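Local coordinates for uncharacterized protein (Bacteroides ovatus, PDB 4IRT) that is of unknown function but is a putative neuraminidase of the BNR repeat family that would probably cleave sialic acid from glycans, at residues A[135-141]-A[152-158]; A[128-132]-A[181-185]. All coordinates share one frame; numbering follows the deposited sequence.

Contact 1: A[135-141]-A[152-158]; sequences GDLLFVY and VMNRYSL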
# COMPACT_ATOMS: atom_id res chain seq x y z
N GLY A 135 -1.81 14.96 -13.71
CA GLY A 135 -2.64 13.93 -14.31
C GLY A 135 -1.93 12.67 -14.79
O GLY A 135 -2.59 11.68 -15.05
N ASP A 136 -0.59 12.71 -14.85
CA ASP A 136 0.23 11.55 -15.21
C ASP A 136 0.14 10.50 -14.08
O ASP A 136 -0.29 10.80 -12.97
CB ASP A 136 1.69 11.96 -15.41
CG ASP A 136 1.94 12.64 -16.76
OD1 ASP A 136 0.98 12.93 -17.49
OD2 ASP A 136 3.13 12.88 -17.07
N LEU A 137 0.55 9.27 -14.38
CA LEU A 137 0.60 8.22 -13.36
C LEU A 137 1.99 7.62 -13.23
O LEU A 137 2.77 7.63 -14.19
CB LEU A 137 -0.38 7.08 -13.65
CG LEU A 137 -1.86 7.42 -13.68
CD1 LEU A 137 -2.69 6.15 -13.88
CD2 LEU A 137 -2.25 8.18 -12.43
N LEU A 138 2.27 7.10 -12.04
CA LEU A 138 3.44 6.26 -11.78
C LEU A 138 2.98 4.83 -11.58
O LEU A 138 1.94 4.60 -10.98
CB LEU A 138 4.14 6.72 -10.51
CG LEU A 138 5.61 6.39 -10.41
CD1 LEU A 138 6.44 7.27 -11.33
CD2 LEU A 138 6.07 6.53 -8.97
N PHE A 139 3.76 3.88 -12.08
CA PHE A 139 3.52 2.47 -11.82
C PHE A 139 4.81 1.87 -11.33
O PHE A 139 5.87 2.09 -11.89
CB PHE A 139 3.08 1.74 -13.07
CG PHE A 139 2.69 0.28 -12.85
CD1 PHE A 139 1.52 -0.06 -12.16
CD2 PHE A 139 3.44 -0.73 -13.41
CE1 PHE A 139 1.13 -1.39 -12.04
CE2 PHE A 139 3.06 -2.05 -13.29
CZ PHE A 139 1.91 -2.39 -12.62
N VAL A 140 4.70 1.09 -10.27
CA VAL A 140 5.83 0.41 -9.70
C VAL A 140 5.48 -1.06 -9.53
O VAL A 140 4.34 -1.40 -9.18
CB VAL A 140 6.28 0.98 -8.35
CG1 VAL A 140 7.45 0.17 -7.82
CG2 VAL A 140 6.68 2.43 -8.49
N TYR A 141 6.46 -1.93 -9.80
CA TYR A 141 6.27 -3.36 -9.56
C TYR A 141 7.61 -4.01 -9.29
O TYR A 141 8.66 -3.40 -9.52
CB TYR A 141 5.55 -4.01 -10.76
CG TYR A 141 6.30 -4.04 -12.08
CD1 TYR A 141 6.35 -2.92 -12.89
CD2 TYR A 141 6.97 -5.18 -12.52
CE1 TYR A 141 7.02 -2.92 -14.10
CE2 TYR A 141 7.63 -5.20 -13.74
CZ TYR A 141 7.66 -4.06 -14.53
OH TYR A 141 8.31 -4.04 -15.76
N VAL A 152 10.91 -1.86 -10.53
CA VAL A 152 10.79 -1.21 -11.82
C VAL A 152 9.71 -0.14 -11.74
O VAL A 152 8.65 -0.36 -11.17
CB VAL A 152 10.42 -2.23 -12.91
CG1 VAL A 152 10.23 -1.58 -14.26
CG2 VAL A 152 11.49 -3.32 -12.96
N MSE A 153 10.02 1.01 -12.33
CA MSE A 153 9.20 2.21 -12.23
C MSE A 153 8.99 2.81 -13.59
O MSE A 153 9.94 3.11 -14.35
CB MSE A 153 9.87 3.17 -11.25
CG MSE A 153 9.21 4.54 -11.19
SE MSE A 153 10.13 5.77 -9.96
CE MSE A 153 9.83 4.86 -8.26
N ASN A 154 7.72 2.99 -13.92
CA ASN A 154 7.28 3.57 -15.16
C ASN A 154 6.42 4.80 -14.92
O ASN A 154 5.87 4.98 -13.84
CB ASN A 154 6.40 2.59 -15.92
CG ASN A 154 7.12 1.32 -16.32
OD1 ASN A 154 8.34 1.30 -16.52
ND2 ASN A 154 6.35 0.24 -16.47
N ARG A 155 6.27 5.61 -15.97
CA ARG A 155 5.42 6.78 -15.95
C ARG A 155 4.47 6.78 -17.13
O ARG A 155 4.86 6.46 -18.26
CB ARG A 155 6.24 8.07 -15.97
CG ARG A 155 5.39 9.35 -15.97
CD ARG A 155 6.28 10.57 -15.80
NE ARG A 155 5.61 11.86 -16.00
CZ ARG A 155 6.24 13.04 -15.98
NH1 ARG A 155 7.56 13.10 -15.76
NH2 ARG A 155 5.58 14.16 -16.20
N TYR A 156 3.22 7.16 -16.87
CA TYR A 156 2.20 7.28 -17.91
C TYR A 156 2.00 8.74 -18.24
O TYR A 156 1.59 9.53 -17.39
CB TYR A 156 0.87 6.71 -17.44
CG TYR A 156 -0.22 6.77 -18.48
CD1 TYR A 156 -0.20 5.91 -19.58
CD2 TYR A 156 -1.28 7.65 -18.37
CE1 TYR A 156 -1.20 5.92 -20.54
CE2 TYR A 156 -2.30 7.68 -19.33
CZ TYR A 156 -2.25 6.81 -20.40
OH TYR A 156 -3.23 6.82 -21.35
N SER A 157 2.31 9.10 -19.48
CA SER A 157 2.15 10.48 -19.94
C SER A 157 0.73 10.63 -20.43
O SER A 157 0.34 9.99 -21.38
CB SER A 157 3.12 10.81 -21.07
OG SER A 157 2.79 12.06 -21.66
N LEU A 158 -0.02 11.49 -19.77
CA LEU A 158 -1.41 11.72 -20.14
C LEU A 158 -1.45 12.32 -21.53
O LEU A 158 -2.34 11.99 -22.33
CB LEU A 158 -2.05 12.68 -19.12
CG LEU A 158 -3.57 12.74 -19.10
CD1 LEU A 158 -4.17 11.35 -18.87
CD2 LEU A 158 -3.97 13.72 -18.01
O HOH W 1 4.32 13.31 -19.33
O HOH W 2 7.33 -2.19 -17.60
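The ring of Tyr141 lies alongside Val152, whose CB stands over one face of the ring, toward the rim, 3.9 Å from the Tyr141 centroid, a CH-pi contact. Tyr141 CG lies between its own backbone N and carbonyl carbon (chi1 66°), which lays the ring over toward the partner strand. The amide of Asn154 meets that ring at its edge, with ND2 near the ring plane, and one water joins Tyr141 OH to Asn154 ND2; Asp120 O and Arg165 NH1 hold the tyrosine hydroxyl and Asn154 OD1. On the other face of the sheet, Met153, a selenomethionine, crosses Leu138 and Val140 at a slant. A turn about the CG-SE bond (chi3 -65°) brings Met153 CE to 4.0 Å from Val140 CG2, while Met153 CG rests 3.9 Å from Leu138 CD1. Val140 lies inside this bend, and Leu138 packs against the chain at CG. At the far end Arg155, fully extended, takes Asp136 side-on: NE and NH2 of Arg155 each stand 2.9 Å from Asp136 OD2, which is met on its anti side, with the carboxylate and guanidinium planes 59° apart. Asp136 OD1 accepts a nearly straight bond, 2.9 Å, from Leu158 N, above the carboxylate plane, and Leu158 CD2 settles 3.9 Å from Gly135 CA. One carboxylate therefore ties side chain and backbone together where one strand begins and its partner ends. Along the strands, Leu137, Phe139 and Tyr141 form hydrogen-bonded pairs with Tyr156, Asn154 and Val152. This is a beta hairpin, the middle two strands of a four-stranded antiparallel blade of the beta-propeller.

Contact 2: A[128-132]-A[181-185]; sequences EFYPL and WQLYV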
# COMPACT_ATOMS: atom_id res chain seq x y z
N GLU A 128 1.60 -1.54 -8.27
CA GLU A 128 1.20 -0.36 -7.50
C GLU A 128 1.15 0.86 -8.40
O GLU A 128 2.09 1.08 -9.17
CB GLU A 128 2.21 -0.03 -6.39
CG GLU A 128 2.62 -1.13 -5.44
CD GLU A 128 3.94 -0.80 -4.70
OE1 GLU A 128 4.25 0.37 -4.46
OE2 GLU A 128 4.71 -1.73 -4.39
N PHE A 129 0.08 1.67 -8.26
CA PHE A 129 -0.08 2.92 -8.97
C PHE A 129 -0.01 4.09 -7.98
O PHE A 129 -0.47 3.98 -6.85
CB PHE A 129 -1.45 2.99 -9.65
CG PHE A 129 -1.60 2.09 -10.85
CD1 PHE A 129 -1.11 2.45 -12.09
CD2 PHE A 129 -2.32 0.90 -10.74
CE1 PHE A 129 -1.26 1.61 -13.17
CE2 PHE A 129 -2.48 0.08 -11.82
CZ PHE A 129 -1.97 0.45 -13.05
N TYR A 130 0.50 5.23 -8.46
CA TYR A 130 0.50 6.49 -7.72
C TYR A 130 0.25 7.61 -8.70
O TYR A 130 0.80 7.60 -9.82
CB TYR A 130 1.85 6.72 -7.00
CG TYR A 130 2.25 5.55 -6.15
CD1 TYR A 130 1.82 5.43 -4.83
CD2 TYR A 130 3.04 4.50 -6.68
CE1 TYR A 130 2.15 4.35 -4.06
CE2 TYR A 130 3.36 3.40 -5.91
CZ TYR A 130 2.92 3.33 -4.61
OH TYR A 130 3.23 2.25 -3.84
N PRO A 131 -0.56 8.60 -8.30
CA PRO A 131 -0.81 9.73 -9.18
C PRO A 131 0.28 10.80 -9.05
O PRO A 131 0.74 11.07 -7.95
CB PRO A 131 -2.14 10.27 -8.65
CG PRO A 131 -2.01 10.07 -7.20
CD PRO A 131 -1.24 8.77 -7.01
N LEU A 132 0.65 11.40 -10.17
CA LEU A 132 1.68 12.42 -10.22
C LEU A 132 0.98 13.74 -10.50
O LEU A 132 -0.16 13.76 -10.98
CB LEU A 132 2.67 12.15 -11.35
CG LEU A 132 3.46 10.84 -11.21
CD1 LEU A 132 4.35 10.67 -12.43
CD2 LEU A 132 4.28 10.85 -9.92
N TRP A 181 9.53 -2.52 -0.48
CA TRP A 181 9.35 -1.08 -0.47
C TRP A 181 7.90 -0.65 -0.36
O TRP A 181 7.00 -1.45 -0.53
CB TRP A 181 9.95 -0.47 -1.76
CG TRP A 181 9.40 -1.09 -3.03
CD1 TRP A 181 8.26 -0.79 -3.66
CD2 TRP A 181 10.03 -2.14 -3.79
NE1 TRP A 181 8.10 -1.61 -4.79
CE2 TRP A 181 9.20 -2.44 -4.88
CE3 TRP A 181 11.21 -2.87 -3.62
CZ2 TRP A 181 9.49 -3.44 -5.79
CZ3 TRP A 181 11.52 -3.83 -4.53
CH2 TRP A 181 10.66 -4.13 -5.60
N GLN A 182 7.71 0.63 -0.08
CA GLN A 182 6.44 1.34 -0.16
C GLN A 182 6.69 2.79 -0.54
O GLN A 182 7.79 3.32 -0.31
CB GLN A 182 5.64 1.25 1.17
CG GLN A 182 6.43 1.66 2.43
CD GLN A 182 7.23 0.54 3.06
OE1 GLN A 182 6.89 -0.64 2.94
NE2 GLN A 182 8.33 0.92 3.74
N LEU A 183 5.71 3.41 -1.18
CA LEU A 183 5.84 4.76 -1.71
C LEU A 183 4.61 5.56 -1.40
O LEU A 183 3.58 5.01 -1.00
CB LEU A 183 6.04 4.78 -3.23
CG LEU A 183 7.24 4.01 -3.75
CD1 LEU A 183 6.88 2.57 -4.06
CD2 LEU A 183 7.85 4.59 -4.99
N TYR A 184 4.73 6.85 -1.61
CA TYR A 184 3.64 7.79 -1.49
C TYR A 184 3.98 9.04 -2.27
O TYR A 184 5.13 9.50 -2.24
CB TYR A 184 3.42 8.15 -0.03
CG TYR A 184 2.19 8.97 0.27
CD1 TYR A 184 0.95 8.34 0.40
CD2 TYR A 184 2.26 10.35 0.52
CE1 TYR A 184 -0.20 9.06 0.71
CE2 TYR A 184 1.11 11.08 0.83
CZ TYR A 184 -0.12 10.41 0.95
OH TYR A 184 -1.28 11.08 1.27
N VAL A 185 3.00 9.61 -2.98
CA VAL A 185 3.24 10.87 -3.68
C VAL A 185 2.52 11.94 -2.89
O VAL A 185 1.29 11.85 -2.71
CB VAL A 185 2.75 10.81 -5.13
CG1 VAL A 185 2.95 12.16 -5.81
CG2 VAL A 185 3.48 9.71 -5.87
O HOH W 3 5.85 -3.00 -6.14
O HOH W 4 4.36 -1.36 -1.31
O HOH W 5 3.22 1.61 -1.29
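Tyr130 and Leu183 meet at about a right angle, the leucine CB standing over one face of the tyrosine ring, 4.1 Å from its centroid and toward the rim. Tyr130 CG is anti to its carbonyl carbon (chi1 -52°), which carries the ring across the gap to the other strand, where Tyr130 CE1 comes 3.4 Å from Leu183 O. Nearer the backbone, Val185 packs into the notch between Tyr130 CB and the Pro131 carbonyl: Val185 CG2 lies 3.6 Å from Tyr130 CB, and Val185 CG1 presses to 3.3 Å from Pro131 O. Leu132 CD2 touches the same valine more loosely. Water completes the polar part. One molecule lies 2.6 Å from Tyr130 OH and accepts a hydrogen bond of 3.1 Å from Leu183 N. Another accepts a bond of 3.0 Å from Trp181 NE1; its approach to Glu128 OE2 is so short that this link is doubtful.

In the next shell, the backbones of Glu128 and Tyr130 are bonded to Val140 and Leu138 of their own blade. Leu183 is backed by Leu193 and Met153, and Trp181 by Leu151, Leu193 and Trp195, with a 1,2-ethanediol molecule near the indole. On the side of the second strand turned from the tyrosine, Gln182 is fixed by Thr254 N and Ser194 OG. The strands run roughly parallel (21° between their directions), and no clear direct hydrogen bond spans them. The innermost strands of adjacent blades thus meet here through apolar packing and water, and in this buried interface it is water that satisfies the Leu183 N-H and the indole N-H of Trp181.

Of the four segments the chain reaches 128-132 first, on the inner strand 124-131 of one propeller blade, then turns back into 135-141 and returns as 152-158. Contact 1 closes this short hairpin loop. After the outer strand 162-167 the chain crosses to the next blade, where 181-185 lies beside 128-132, so contact 2 closes a much longer loop with contact 1 nested inside it. The two centres are 9 Å apart and meet through the sheet: Leu138 N is 2.7 Å from Tyr130 O, a probable hydrogen bond. Contact 1 thus builds one blade from within, and contact 2 joins that blade to its successor closer to the centre of the chain.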